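Beta-porphyranase (Bacteroides plebeius, PDB 4AWD) hydrolyses the sulfated red-seaweed polysaccharide porphyran at its beta-1,4 linkages between D-galactose and L-galactose-6-sulfate, releasing mostly disaccharides. Local coordinates at residues K47-E52 with A316-P321; N77-A82 with T288-K293; K93-I98 with T308-W313; S173-D178 with T207-Q212. All coordinates share one frame; numbering follows the deposited sequence.

Contact 1. Residues K47-E52 with A316-P321; sequences KWVVNE and AYKLVP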
# COMPACT_ATOMS: atom_id res chain seq x y z
N LYS A 47 24.63 7.36 -3.42
CA LYS A 47 23.78 8.55 -3.29
C LYS A 47 22.33 8.24 -3.69
O LYS A 47 22.07 7.40 -4.55
CB LYS A 47 24.32 9.72 -4.13
CG LYS A 47 24.37 9.40 -5.62
CD LYS A 47 24.57 10.62 -6.51
CE LYS A 47 24.87 10.18 -7.94
NZ LYS A 47 25.14 11.32 -8.84
N TRP A 48 21.39 8.93 -3.06
CA TRP A 48 19.99 8.76 -3.42
C TRP A 48 19.71 9.49 -4.72
O TRP A 48 20.16 10.62 -4.93
CB TRP A 48 19.05 9.24 -2.30
CG TRP A 48 19.07 8.39 -1.04
CD1 TRP A 48 19.59 8.73 0.18
CD2 TRP A 48 18.51 7.06 -0.89
NE1 TRP A 48 19.42 7.68 1.08
CE2 TRP A 48 18.75 6.66 0.45
CE3 TRP A 48 17.86 6.17 -1.75
CZ2 TRP A 48 18.33 5.42 0.94
CZ3 TRP A 48 17.43 4.93 -1.24
CH2 TRP A 48 17.68 4.57 0.09
N VAL A 49 18.95 8.82 -5.59
CA VAL A 49 18.59 9.35 -6.89
C VAL A 49 17.08 9.12 -7.13
O VAL A 49 16.55 8.04 -6.84
CB VAL A 49 19.49 8.69 -7.97
CG1 VAL A 49 18.70 8.20 -9.16
CG2 VAL A 49 20.65 9.64 -8.37
N VAL A 50 16.39 10.14 -7.64
CA VAL A 50 14.96 10.04 -7.85
C VAL A 50 14.67 8.87 -8.81
O VAL A 50 15.31 8.74 -9.85
CB VAL A 50 14.36 11.34 -8.41
CG1 VAL A 50 12.89 11.15 -8.74
CG2 VAL A 50 14.52 12.46 -7.43
N ASN A 51 13.72 8.02 -8.44
CA ASN A 51 13.18 7.05 -9.40
C ASN A 51 11.91 7.65 -9.99
O ASN A 51 10.86 7.65 -9.35
CB ASN A 51 12.92 5.70 -8.75
CG ASN A 51 12.75 4.57 -9.77
OD1 ASN A 51 12.29 4.79 -10.89
ND2 ASN A 51 13.12 3.36 -9.37
N GLU A 52 12.01 8.17 -11.21
CA GLU A 52 10.91 8.94 -11.81
C GLU A 52 9.66 8.12 -12.02
O GLU A 52 8.54 8.63 -11.97
CB GLU A 52 11.34 9.58 -13.12
CG GLU A 52 12.45 10.59 -12.94
CD GLU A 52 12.94 11.19 -14.24
OE1 GLU A 52 12.28 11.01 -15.29
OE2 GLU A 52 14.00 11.87 -14.20
N ALA A 316 9.76 8.06 -4.95
CA ALA A 316 10.63 6.87 -4.90
C ALA A 316 12.08 7.21 -5.23
O ALA A 316 12.36 8.12 -6.03
CB ALA A 316 10.12 5.80 -5.84
N TYR A 317 13.00 6.47 -4.63
CA TYR A 317 14.41 6.70 -4.85
C TYR A 317 15.19 5.40 -5.06
O TYR A 317 14.76 4.33 -4.65
CB TYR A 317 15.02 7.52 -3.71
CG TYR A 317 14.29 8.83 -3.45
CD1 TYR A 317 13.12 8.86 -2.69
CD2 TYR A 317 14.75 10.03 -3.98
CE1 TYR A 317 12.44 10.04 -2.45
CE2 TYR A 317 14.07 11.23 -3.74
CZ TYR A 317 12.92 11.22 -2.98
OH TYR A 317 12.23 12.38 -2.74
N LYS A 318 16.32 5.55 -5.75
CA LYS A 318 17.29 4.49 -6.00
C LYS A 318 18.64 4.87 -5.43
O LYS A 318 19.01 6.05 -5.43
CB LYS A 318 17.46 4.32 -7.51
CG LYS A 318 16.95 3.02 -8.08
CD LYS A 318 16.67 3.17 -9.58
CE LYS A 318 17.71 4.03 -10.30
NZ LYS A 318 17.36 4.24 -11.73
N LEU A 319 19.38 3.88 -4.98
CA LEU A 319 20.78 4.10 -4.64
C LEU A 319 21.67 3.89 -5.86
O LEU A 319 21.53 2.91 -6.59
CB LEU A 319 21.22 3.18 -3.51
CG LEU A 319 20.82 3.60 -2.10
CD1 LEU A 319 21.20 2.47 -1.16
CD2 LEU A 319 21.50 4.90 -1.68
N VAL A 320 22.59 4.82 -6.04
CA VAL A 320 23.53 4.80 -7.15
C VAL A 320 24.93 5.11 -6.58
O VAL A 320 25.04 5.86 -5.60
CB VAL A 320 23.06 5.82 -8.23
CG1 VAL A 320 24.14 6.77 -8.67
CG2 VAL A 320 22.41 5.10 -9.41
N PRO A 321 26.00 4.51 -7.16
CA PRO A 321 27.35 4.89 -6.69
C PRO A 321 27.64 6.35 -7.02
O PRO A 321 27.29 6.81 -8.11
CB PRO A 321 28.28 3.96 -7.47
CG PRO A 321 27.39 2.85 -8.01
CD PRO A 321 26.05 3.50 -8.24
O HOH W 1 13.48 2.59 -6.35
O HOH W 2 14.80 3.99 -13.15
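Lys-47 to Val-50 pair antiparallel with Tyr-317 to Val-320, joining strands from near the two ends of the chain in the beta-jelly-roll sandwich of this GH16 enzyme. The short segments run at 137° to each other. Backbone hydrogen bonds link Lys-47 with Val-320 and Val-49 with Lys-318 in both directions, and a further one runs from Asn-51 N to Ala-316 O (2.8 Å).

Lys-47 lies alongside Val-320. Its CB lies near Val-320 O, and Lys-47 CG comes closer to that oxygen (3.6 Å) and to Val-320 CG1. The extended chain then brings Lys-47 CE back to Val-320 CG1 at 3.6 Å and near Pro-321 O, with NZ carried on beyond. On the face of Trp-48 and Leu-319, the leucine methyl CD2 stands over the indole, 3.8 Å from the centroid of the Trp-48 six-membered ring, in a CH-pi contact. Leu-319 CG, beside the backbone N (chi1 -79°), rests against Trp-48 CZ3, while Tyr-317 CB touches Trp-48 CE3 at 3.7 Å. The indole NE1 donates to Pro-40 O and the ring meets Trp-246 edge-to-face; the phenol of Tyr-317 bonds to Ala-32 O.

At the other end, Asn-51 ND2 lies 3.6 Å from Lys-318 CD, and a water bridges Asn-51 ND2 to Tyr-317 O, donating to the carbonyl at 2.7 Å.

Contact 2. Residues N77-A82 with T288-K293; sequences NGRPPA and TYDWEK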
# COMPACT_ATOMS: atom_id res chain seq x y z
N ASN A 77 -11.61 -6.69 -8.50
CA ASN A 77 -12.79 -6.72 -7.65
C ASN A 77 -12.39 -6.65 -6.19
O ASN A 77 -11.68 -7.53 -5.69
CB ASN A 77 -13.63 -7.97 -7.96
CG ASN A 77 -14.10 -8.00 -9.40
OD1 ASN A 77 -14.96 -7.21 -9.81
ND2 ASN A 77 -13.52 -8.90 -10.18
N GLY A 78 -12.84 -5.60 -5.51
CA GLY A 78 -12.43 -5.36 -4.11
C GLY A 78 -12.91 -6.42 -3.13
O GLY A 78 -13.50 -7.42 -3.51
N ARG A 79 -12.61 -6.20 -1.85
CA ARG A 79 -13.09 -7.05 -0.77
C ARG A 79 -14.51 -6.60 -0.46
O ARG A 79 -14.71 -5.45 -0.06
CB ARG A 79 -12.20 -6.90 0.47
CG ARG A 79 -12.49 -7.95 1.59
CD ARG A 79 -11.45 -7.94 2.71
NE ARG A 79 -10.09 -8.17 2.22
CZ ARG A 79 -9.16 -7.22 2.10
NH1 ARG A 79 -9.43 -5.95 2.42
NH2 ARG A 79 -7.96 -7.52 1.64
N PRO A 80 -15.50 -7.48 -0.66
CA PRO A 80 -16.89 -7.05 -0.41
C PRO A 80 -17.02 -6.47 1.01
O PRO A 80 -16.42 -6.99 1.95
CB PRO A 80 -17.70 -8.34 -0.57
CG PRO A 80 -16.84 -9.25 -1.40
CD PRO A 80 -15.41 -8.88 -1.14
N PRO A 81 -17.81 -5.39 1.17
CA PRO A 81 -18.72 -4.86 0.16
C PRO A 81 -18.23 -3.65 -0.64
O PRO A 81 -19.06 -2.93 -1.23
CB PRO A 81 -19.95 -4.48 1.00
CG PRO A 81 -19.39 -4.19 2.40
CD PRO A 81 -17.97 -4.69 2.46
N ALA A 82 -16.92 -3.41 -0.68
CA ALA A 82 -16.39 -2.31 -1.53
C ALA A 82 -15.51 -2.81 -2.66
O ALA A 82 -14.69 -3.71 -2.49
CB ALA A 82 -15.62 -1.28 -0.70
N THR A 288 -12.16 -2.06 2.09
CA THR A 288 -12.98 -2.40 3.22
C THR A 288 -12.38 -3.74 3.79
O THR A 288 -11.85 -4.58 3.03
CB THR A 288 -14.49 -2.35 2.74
OG1 THR A 288 -15.38 -1.86 3.76
CG2 THR A 288 -14.93 -3.61 2.24
N TYR A 289 -12.38 -3.87 5.13
CA TYR A 289 -11.81 -5.04 5.84
C TYR A 289 -12.89 -5.86 6.53
O TYR A 289 -13.83 -5.28 7.09
CB TYR A 289 -10.87 -4.61 6.94
CG TYR A 289 -9.59 -3.92 6.54
CD1 TYR A 289 -8.59 -4.59 5.84
CD2 TYR A 289 -9.36 -2.59 6.92
CE1 TYR A 289 -7.40 -3.96 5.51
CE2 TYR A 289 -8.19 -1.96 6.58
CZ TYR A 289 -7.21 -2.64 5.88
OH TYR A 289 -6.04 -1.97 5.57
N ASP A 290 -12.74 -7.19 6.54
CA ASP A 290 -13.73 -8.08 7.17
C ASP A 290 -13.79 -7.91 8.68
O ASP A 290 -14.81 -8.23 9.32
CB ASP A 290 -13.43 -9.55 6.85
CG ASP A 290 -13.55 -9.87 5.38
OD1 ASP A 290 -14.15 -9.05 4.63
OD2 ASP A 290 -13.03 -10.95 4.97
N TRP A 291 -12.70 -7.41 9.25
CA TRP A 291 -12.63 -7.22 10.71
C TRP A 291 -13.18 -5.87 11.14
O TRP A 291 -13.20 -5.56 12.33
CB TRP A 291 -11.22 -7.45 11.23
CG TRP A 291 -10.14 -6.74 10.47
CD1 TRP A 291 -9.34 -7.28 9.52
CD2 TRP A 291 -9.71 -5.38 10.63
NE1 TRP A 291 -8.44 -6.34 9.07
CE2 TRP A 291 -8.65 -5.16 9.73
CE3 TRP A 291 -10.13 -4.32 11.45
CZ2 TRP A 291 -7.99 -3.92 9.62
CZ3 TRP A 291 -9.49 -3.08 11.33
CH2 TRP A 291 -8.42 -2.90 10.43
N GLU A 292 -13.65 -5.08 10.18
CA GLU A 292 -14.35 -3.83 10.47
C GLU A 292 -15.64 -3.78 9.66
O GLU A 292 -15.72 -3.12 8.62
CB GLU A 292 -13.47 -2.59 10.21
CG GLU A 292 -14.10 -1.23 10.50
CD GLU A 292 -14.77 -1.12 11.88
OE1 GLU A 292 -15.97 -1.46 11.97
OE2 GLU A 292 -14.12 -0.66 12.86
N LYS A 293 -16.65 -4.49 10.14
CA LYS A 293 -17.90 -4.64 9.42
C LYS A 293 -18.82 -3.42 9.50
O LYS A 293 -19.86 -3.40 8.86
CB LYS A 293 -18.64 -5.92 9.87
O HOH W 3 -12.54 -3.65 -0.58
O HOH W 4 -15.65 -9.52 2.25
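Arg-79 and Thr-288 meet where two irregular loops come together, with the backbones nearest at Ala-82 and Thr-288, whose CA atoms are 5.8 Å apart; the second loop goes on into a type I turn from Tyr-289 to Glu-292, and a cis peptide bond precedes Pro-81 in the first.

The arginine spans the gap. With CG opposite the backbone N (chi1 -170°) and a bend at chi3, its chain passes the carbonyl of Thr-288 and brings NH1 round to donate to Thr-288 O at 2.8 Å. That oxygen lies almost in the guanidinium plane, although the donor is tilted from the carbonyl plane. NH1 also forms a salt bridge with Glu-287, so two acceptors grip this one nitrogen. Tyr-289 CD1 lies 3.8 Å from Arg-79 NH1, with the two planes only 10° apart, and the phenol beyond it bonds to Glu-181. Asp-290 OD1 approaches the aliphatic Arg-79 CD (3.5 Å) instead of the charged nitrogens.

On the Pro-81 side, Thr-288 packs its methyl CG2 against Pro-81 CD, while Thr-288 CB meets Ala-82 CB at 3.8 Å. One water bridges Pro-80 O and Asp-290 OD1, donating to both; Thr-288 N donates to another.

Arg-79 and Glu-287 are probable substrate-binding residues and Glu-181 is the probable proton donor, consistent with loops that line the glycan-binding cleft of a GH16 hydrolase.

Contact 3. Residues K93-I98 with T308-W313; sequences KGCLRI and TTYYDW. With CA (calcium ion), chain C.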
# COMPACT_ATOMS: atom_id res chain seq x y z
N LYS A 93 -5.81 20.17 -6.72
CA LYS A 93 -5.17 21.04 -5.71
C LYS A 93 -3.98 20.40 -4.99
O LYS A 93 -3.87 20.49 -3.77
CB LYS A 93 -6.19 21.50 -4.66
CG LYS A 93 -7.40 22.24 -5.21
CD LYS A 93 -8.48 22.30 -4.12
CE LYS A 93 -9.64 23.20 -4.51
NZ LYS A 93 -10.73 23.15 -3.48
N GLY A 94 -3.09 19.76 -5.75
CA GLY A 94 -1.84 19.25 -5.17
C GLY A 94 -1.89 17.84 -4.60
O GLY A 94 -0.87 17.34 -4.11
N CYS A 95 -3.05 17.19 -4.68
CA CYS A 95 -3.23 15.85 -4.11
C CYS A 95 -3.85 14.84 -5.06
O CYS A 95 -4.77 15.16 -5.82
CB CYS A 95 -4.09 15.90 -2.86
SG CYS A 95 -3.30 16.62 -1.43
N LEU A 96 -3.34 13.62 -5.00
CA LEU A 96 -4.09 12.48 -5.48
C LEU A 96 -5.23 12.28 -4.48
O LEU A 96 -5.01 12.24 -3.27
CB LEU A 96 -3.20 11.23 -5.54
CG LEU A 96 -3.93 9.91 -5.85
CD1 LEU A 96 -4.47 9.88 -7.29
CD2 LEU A 96 -3.02 8.72 -5.58
N ARG A 97 -6.44 12.17 -5.01
CA ARG A 97 -7.64 11.98 -4.18
C ARG A 97 -8.26 10.66 -4.52
O ARG A 97 -8.63 10.43 -5.68
CB ARG A 97 -8.68 13.05 -4.47
CG ARG A 97 -8.37 14.40 -3.93
CD ARG A 97 -9.23 15.39 -4.65
NE ARG A 97 -9.16 16.73 -4.06
CZ ARG A 97 -10.11 17.65 -4.27
NH1 ARG A 97 -11.17 17.36 -5.03
NH2 ARG A 97 -10.01 18.85 -3.70
N ILE A 98 -8.39 9.81 -3.51
CA ILE A 98 -9.19 8.60 -3.67
C ILE A 98 -10.41 8.70 -2.76
O ILE A 98 -10.27 8.60 -1.54
CB ILE A 98 -8.41 7.29 -3.38
CG1 ILE A 98 -7.11 7.21 -4.21
CG2 ILE A 98 -9.31 6.09 -3.69
CD1 ILE A 98 -6.21 5.98 -3.89
N THR A 308 -12.59 11.27 1.63
CA THR A 308 -11.47 11.22 0.70
C THR A 308 -10.14 10.95 1.40
O THR A 308 -9.87 11.51 2.47
CB THR A 308 -11.38 12.55 -0.09
OG1 THR A 308 -12.60 12.75 -0.81
CG2 THR A 308 -10.22 12.57 -1.06
N THR A 309 -9.33 10.07 0.81
CA THR A 309 -7.96 9.91 1.26
C THR A 309 -7.11 10.78 0.36
O THR A 309 -7.27 10.74 -0.88
CB THR A 309 -7.48 8.44 1.17
OG1 THR A 309 -8.21 7.62 2.09
CG2 THR A 309 -6.00 8.35 1.50
N TYR A 310 -6.22 11.56 0.97
CA TYR A 310 -5.38 12.49 0.20
C TYR A 310 -3.92 12.08 0.17
O TYR A 310 -3.32 11.80 1.21
CB TYR A 310 -5.48 13.90 0.77
CG TYR A 310 -6.84 14.52 0.71
CD1 TYR A 310 -7.25 15.24 -0.41
CD2 TYR A 310 -7.72 14.42 1.79
CE1 TYR A 310 -8.50 15.83 -0.47
CE2 TYR A 310 -8.97 15.02 1.75
CZ TYR A 310 -9.36 15.72 0.62
OH TYR A 310 -10.60 16.30 0.56
N TYR A 311 -3.34 12.07 -1.02
CA TYR A 311 -1.92 11.85 -1.16
C TYR A 311 -1.31 13.08 -1.79
O TYR A 311 -1.55 13.38 -2.97
CB TYR A 311 -1.64 10.60 -2.02
CG TYR A 311 -2.31 9.34 -1.52
CD1 TYR A 311 -3.65 9.08 -1.81
CD2 TYR A 311 -1.60 8.42 -0.76
CE1 TYR A 311 -4.27 7.93 -1.36
CE2 TYR A 311 -2.22 7.25 -0.30
CZ TYR A 311 -3.55 7.02 -0.60
OH TYR A 311 -4.14 5.87 -0.15
N ASP A 312 -0.52 13.81 -1.00
CA ASP A 312 0.19 14.99 -1.46
C ASP A 312 1.25 14.60 -2.49
O ASP A 312 1.44 15.28 -3.49
CB ASP A 312 0.85 15.73 -0.28
CG ASP A 312 1.41 17.09 -0.67
OD1 ASP A 312 1.25 17.48 -1.84
OD2 ASP A 312 2.00 17.76 0.20
N TRP A 313 1.93 13.50 -2.24
CA TRP A 313 2.88 13.00 -3.21
C TRP A 313 3.23 11.56 -2.97
O TRP A 313 3.00 11.02 -1.90
CB TRP A 313 4.17 13.84 -3.24
CG TRP A 313 4.71 14.24 -1.89
CD1 TRP A 313 4.57 15.46 -1.28
CD2 TRP A 313 5.47 13.43 -0.99
NE1 TRP A 313 5.21 15.46 -0.07
CE2 TRP A 313 5.77 14.22 0.14
CE3 TRP A 313 5.94 12.11 -1.03
CZ2 TRP A 313 6.51 13.74 1.22
CZ3 TRP A 313 6.69 11.63 0.04
CH2 TRP A 313 6.96 12.45 1.15
CA CA C . 1.30 17.63 -4.22
O HOH W 5 3.62 18.05 -4.14
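Gly-94 and Asp-312 meet at a calcium ion. Gly-94 O binds the metal at 2.2 Å, and Asp-312 contributes both its backbone O (2.5 Å) and its carboxylate OD1 (2.4 Å). The aspartate can chelate because CG stands opposite the backbone N (chi1 -170°) and so beside the carbonyl carbon, letting OD1 and O of the same residue face one ion. A water, the backbone O of Glu-57 and OD1 of Asn-59 complete the site, while Asp-312 OD2 forms a salt bridge with Arg-139. Gathering these oxygens round one cation probably offsets the repulsion between Gly-94 O and Asp-312 OD1, 3.1 Å apart.

Beyond the metal, backbone hydrogen bonds run both ways between Leu-96 and Tyr-311 and between Ile-98 and Thr-309. This is an antiparallel pairing within the GH16 beta-sandwich, and the chain turns a corner at Asp-312 where the calcium sits.

On the face of Leu-96, Ile-98 and Tyr-311, Leu-96 lies alongside the tyrosine, with Leu-96 CD2 3.8 Å from Tyr-311 CD1. Ile-98 CD1 reaches Tyr-311 CE1 at 3.7 Å, Leu-96 O sits at the ring's edge, and Ile-284 of strand 281-285 packs against all three side chains. On the other face, the extended Arg-97 runs beside Tyr-310, whose hydroxyl bonds to Asp-305, and Arg-97 CG touches Tyr-310 CE1 at 3.7 Å. Cys-95 CB approaches the edge of the same ring.

Contact 4. Residues S173-D178 with T207-Q212; sequences SSQELD and THYWYQ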
# COMPACT_ATOMS: atom_id res chain seq x y z
N SER A 173 4.52 -18.33 -5.66
CA SER A 173 4.87 -17.33 -4.66
C SER A 173 4.79 -15.91 -5.22
O SER A 173 4.94 -15.69 -6.43
CB SER A 173 6.26 -17.61 -4.09
OG SER A 173 7.27 -17.40 -5.07
N SER A 174 4.52 -14.97 -4.33
CA SER A 174 4.60 -13.54 -4.62
C SER A 174 4.93 -12.80 -3.33
O SER A 174 4.98 -13.41 -2.26
CB SER A 174 3.31 -13.02 -5.24
OG SER A 174 2.23 -13.07 -4.33
N GLN A 175 5.17 -11.50 -3.43
CA GLN A 175 5.50 -10.70 -2.26
C GLN A 175 4.68 -9.41 -2.24
O GLN A 175 4.14 -8.98 -3.25
CB GLN A 175 7.00 -10.39 -2.18
CG GLN A 175 7.90 -11.61 -2.11
CD GLN A 175 8.17 -12.23 -3.48
OE1 GLN A 175 8.48 -11.54 -4.44
NE2 GLN A 175 8.04 -13.55 -3.57
N GLU A 176 4.62 -8.80 -1.06
CA GLU A 176 3.75 -7.69 -0.81
C GLU A 176 4.34 -6.89 0.34
O GLU A 176 4.62 -7.45 1.41
CB GLU A 176 2.35 -8.19 -0.43
CG GLU A 176 1.30 -7.11 -0.28
CD GLU A 176 -0.10 -7.68 -0.15
OE1 GLU A 176 -0.27 -8.92 -0.26
OE2 GLU A 176 -1.04 -6.90 0.09
N LEU A 177 4.53 -5.60 0.11
CA LEU A 177 5.18 -4.72 1.07
C LEU A 177 4.23 -3.59 1.42
O LEU A 177 3.96 -2.71 0.60
CB LEU A 177 6.52 -4.21 0.51
CG LEU A 177 7.32 -3.04 1.13
CD1 LEU A 177 7.59 -3.25 2.60
CD2 LEU A 177 8.65 -2.84 0.39
N ASP A 178 3.70 -3.65 2.63
CA ASP A 178 2.73 -2.67 3.12
C ASP A 178 3.47 -1.60 3.89
O ASP A 178 4.03 -1.88 4.95
CB ASP A 178 1.69 -3.34 4.03
CG ASP A 178 0.72 -4.21 3.26
OD1 ASP A 178 0.09 -3.68 2.33
OD2 ASP A 178 0.58 -5.42 3.58
N THR A 207 5.02 -7.17 5.83
CA THR A 207 5.55 -7.89 4.69
C THR A 207 4.83 -9.21 4.56
O THR A 207 4.48 -9.85 5.57
CB THR A 207 7.03 -8.23 4.87
OG1 THR A 207 7.17 -9.19 5.93
CG2 THR A 207 7.87 -6.97 5.16
N HIS A 208 4.61 -9.65 3.32
CA HIS A 208 4.01 -10.94 3.07
C HIS A 208 4.83 -11.68 2.02
O HIS A 208 5.10 -11.14 0.95
CB HIS A 208 2.57 -10.79 2.57
CG HIS A 208 1.72 -9.90 3.43
ND1 HIS A 208 0.88 -10.40 4.40
CD2 HIS A 208 1.58 -8.56 3.46
CE1 HIS A 208 0.26 -9.40 5.00
NE2 HIS A 208 0.67 -8.27 4.45
N TYR A 209 5.23 -12.91 2.34
CA TYR A 209 5.66 -13.84 1.31
C TYR A 209 4.50 -14.80 1.10
O TYR A 209 4.20 -15.61 1.98
CB TYR A 209 6.93 -14.59 1.74
CG TYR A 209 7.53 -15.44 0.63
CD1 TYR A 209 7.12 -16.75 0.44
CD2 TYR A 209 8.48 -14.93 -0.24
CE1 TYR A 209 7.66 -17.54 -0.56
CE2 TYR A 209 9.02 -15.71 -1.26
CZ TYR A 209 8.60 -17.02 -1.41
OH TYR A 209 9.11 -17.83 -2.40
N TRP A 210 3.84 -14.71 -0.05
CA TRP A 210 2.69 -15.56 -0.33
C TRP A 210 3.15 -16.88 -0.91
O TRP A 210 3.91 -16.90 -1.88
CB TRP A 210 1.71 -14.88 -1.29
CG TRP A 210 1.03 -13.72 -0.69
CD1 TRP A 210 1.38 -12.41 -0.81
CD2 TRP A 210 -0.13 -13.75 0.16
NE1 TRP A 210 0.52 -11.61 -0.09
CE2 TRP A 210 -0.42 -12.41 0.52
CE3 TRP A 210 -0.95 -14.77 0.64
CZ2 TRP A 210 -1.51 -12.07 1.34
CZ3 TRP A 210 -2.04 -14.43 1.45
CH2 TRP A 210 -2.30 -13.08 1.79
N TYR A 211 2.69 -17.99 -0.34
CA TYR A 211 3.07 -19.31 -0.83
C TYR A 211 1.89 -20.25 -0.96
O TYR A 211 1.02 -20.29 -0.08
CB TYR A 211 4.14 -19.95 0.05
CG TYR A 211 4.61 -21.30 -0.45
CD1 TYR A 211 5.57 -21.39 -1.46
CD2 TYR A 211 4.10 -22.48 0.09
CE1 TYR A 211 6.02 -22.63 -1.92
CE2 TYR A 211 4.54 -23.73 -0.36
CZ TYR A 211 5.50 -23.79 -1.37
OH TYR A 211 5.95 -25.02 -1.82
N GLN A 212 1.89 -21.01 -2.05
CA GLN A 212 0.82 -21.95 -2.33
C GLN A 212 1.28 -23.12 -3.19
O GLN A 212 1.96 -22.93 -4.20
CB GLN A 212 -0.33 -21.23 -3.03
CG GLN A 212 -1.58 -22.07 -3.20
CD GLN A 212 -2.66 -21.35 -3.93
OE1 GLN A 212 -2.41 -20.36 -4.62
NE2 GLN A 212 -3.89 -21.83 -3.80
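Thr-207 opens its segment opposite Leu-177 in an antiparallel pairing, its CA contributing a C-H...O contact to Glu-176 O. The two strands run at 163° to each other.

His-208 comes next, hydrogen-bonded to Glu-176 through the backbone, with His-208 N to Glu-176 O at 2.9 Å and a weaker bond in return. Its imidazole lies beside the Glu-176 side chain, and at the ring edge NE2 makes a weak bond of 3.0 Å to Asp-178 OD2, the carboxylate standing nearly perpendicular to the ring. ND1 is held by Asp-220, so carboxylates at both nitrogens, the one at NE2 weakly bound, would limit rotation of the ring.

Tyr-209 points to the opposite face, alongside Gln-175; Gln-175 NE2 is 3.3 Å from Tyr-209 CE2.

Trp-210 returns to the face of Glu-176 and pairs with Ser-174 through two backbone bonds. Ser-174 OG touches Trp-210 CB at 3.6 Å, and the indole reaches diagonally across to the neighbouring strand, so that NE1 donates to Glu-176 OE1 at 2.8 Å. The nitrogen meets that oxygen nearly end-on to its C-O bond, with carboxylate and indole planes 27° apart. The glutamate gets there by an extended chain, its CG opposite the backbone N (chi1 -174°).

Glu-176, the probable nucleophile, and Asp-178 belong to the E-x-D-x-x-E signature of the GH16 family, which ends at the probable proton donor Glu-181. The Trp-210 bond would orient one carboxylate oxygen of Glu-176, while His-208, tied to Asp-178 and Asp-220, flanks it.

Overall arrangement
Along the chain the first segments come in the order of contacts 1 to 4; the second segments follow as 207-212 (contact 4), 288-293 (contact 2), 308-313 (contact 3) and 316-321 (contact 1). Contact 1 therefore spans all the others, and contacts 2 and 3 cross along the chain. Strand 308-321 serves contacts 1 and 3, whose centres are about 24 Å apart, pairing with strands 46-50 and 95-107. Contacts 2 and 4, with nearest atoms about 7 Å apart, bring the probable substrate-binding loops toward the strand bearing the probable nucleophile. The centres of contacts 3 and 4 are about 27 Å apart, across the chain's centre, so the metal lies far from the probable catalytic site.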